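Local coordinates for type III CBASS phage resistance system CD-NTase-associated protein Cap8 (Pseudomonas aeruginosa, PDB 6P8P) that is a HORMA domain protein that takes part in bacteriophage immunity, where HORMA proteins and a Trip13-like ATPase regulate a bacterial cGAS-like enzyme, at the interface of chains A and B. Residues are numbered along the deposited sequence; one frame, centred on the assembly and turned at random. Chains: chain A/B, Uncharacterized protein.

The interface of chains A and B. Residues chain A 17-18, 45, 48-49, 52; chain B 49, 110, 113.
A:Gly45, A:Ala48, A:Ser49 and A:Ala52 face B:Trp113 from one helix, 44-52, whose backbone is regularly helical, with A:Ala17 and A:Leu18 adding the first turn of helix 17-29; A:Ser49 also meets B:Ser49. The indole of B:Trp113 lies across this small-residue surface. The methyl CB of A:Ala48 sits over one face of the six-membered ring, 3.9 Å from its centroid, a CH-pi contact displaced toward the CE3 and CZ3 rim. The backbone N of A:Ser49 stands above the same face. At the far end of the benzo ring, CH2 reaches the carbonyl O of A:Gly45 at 3.5 Å. On that same face, the pyrrole part is met by CB of A:Ala17 near CG and CD1, and by CB of A:Ala52, 3.6 Å from NE1. With CG held between its backbone N and carbonyl carbon (chi1 85°), the indole is laid against helix 44-52. CB of B:Trp113 packs against A:Leu18.

Within chain B, the indole NE1-H is given to OE1 of B:Gln110 at 3.0 Å; it arrives in the carbonyl plane on a lone pair, and the oxygen lies almost in the ring plane. This bond satisfies the indole nitrogen and helps fix the rotation of the ring. The same OE1 hydrogen-bonds a water at 2.8 Å, which continues to the backbone O of A:Ser49, so the amide also joins the chains indirectly. B:Ser49 OG lies at the indole edge and meets A:Ser49 OG at 2.6 Å, in a short hydrogen bond whose direction is not settled. Both hydroxyls point away from their backbone N (chi1 177° in A), and the two CB atoms touch at 3.7 Å.

The interface is two-fold symmetric, though this dimer may not be the one that forms in the cell. The serine pair brings the two 44-52 helices together near the two-fold axis; helix 17-29 lies beside, and helix 111-119 with its preceding 3-10 turn supplies B:Trp113 and B:Gln110.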
# COMPACT_ATOMS: atom_id res chain seq x y z
N ALA A 17 10.86 -3.14 -1.49
CA ALA A 17 9.73 -3.79 -0.81
C ALA A 17 8.82 -4.53 -1.78
O ALA A 17 8.26 -5.60 -1.44
CB ALA A 17 8.94 -2.77 0.00
N LEU A 18 8.66 -4.01 -2.99
CA LEU A 18 7.81 -4.70 -3.95
C LEU A 18 8.53 -5.93 -4.53
O LEU A 18 7.91 -6.98 -4.76
CB LEU A 18 7.38 -3.73 -5.05
CG LEU A 18 6.53 -4.33 -6.17
CD1 LEU A 18 5.43 -3.32 -6.62
CD2 LEU A 18 7.39 -4.67 -7.36
N GLY A 45 0.21 -3.44 -3.02
CA GLY A 45 0.43 -2.13 -2.42
C GLY A 45 0.49 -2.20 -0.90
O GLY A 45 1.38 -1.63 -0.26
N ALA A 48 3.64 -4.56 0.24
CA ALA A 48 4.89 -3.83 0.11
C ALA A 48 4.99 -2.71 1.13
O ALA A 48 6.07 -2.43 1.65
CB ALA A 48 5.02 -3.30 -1.32
N SER A 49 3.88 -2.03 1.42
CA SER A 49 3.93 -0.99 2.44
C SER A 49 4.39 -1.54 3.78
O SER A 49 5.22 -0.93 4.46
CB SER A 49 2.53 -0.36 2.59
OG SER A 49 2.48 0.62 3.63
N ALA A 52 8.07 -2.39 3.68
CA ALA A 52 8.87 -1.18 3.77
C ALA A 52 8.95 -0.68 5.21
O ALA A 52 9.93 -0.02 5.58
CB ALA A 52 8.29 -0.09 2.84
N SER B 49 -0.90 4.11 1.90
CA SER B 49 0.40 3.96 2.52
C SER B 49 1.11 5.29 2.59
O SER B 49 1.75 5.61 3.60
CB SER B 49 1.25 2.98 1.71
OG SER B 49 2.52 2.80 2.29
N GLN B 110 11.08 5.32 -0.29
CA GLN B 110 10.07 4.42 -0.78
C GLN B 110 9.74 4.63 -2.24
O GLN B 110 8.89 3.91 -2.78
CB GLN B 110 8.80 4.59 0.06
CG GLN B 110 9.01 4.10 1.52
CD GLN B 110 7.72 4.08 2.31
OE1 GLN B 110 6.86 3.23 2.09
NE2 GLN B 110 7.60 5.00 3.26
N TRP B 113 9.76 1.31 -4.67
CA TRP B 113 8.65 0.37 -4.66
C TRP B 113 7.35 1.05 -5.06
O TRP B 113 6.53 0.47 -5.79
CB TRP B 113 8.53 -0.30 -3.28
CG TRP B 113 7.77 0.37 -2.17
CD1 TRP B 113 8.30 1.02 -1.09
CD2 TRP B 113 6.35 0.40 -1.99
NE1 TRP B 113 7.28 1.48 -0.26
CE2 TRP B 113 6.08 1.10 -0.79
CE3 TRP B 113 5.27 -0.05 -2.76
CZ2 TRP B 113 4.78 1.36 -0.35
CZ3 TRP B 113 3.97 0.17 -2.29
CH2 TRP B 113 3.74 0.87 -1.10
O HOH W 1 5.52 2.13 4.25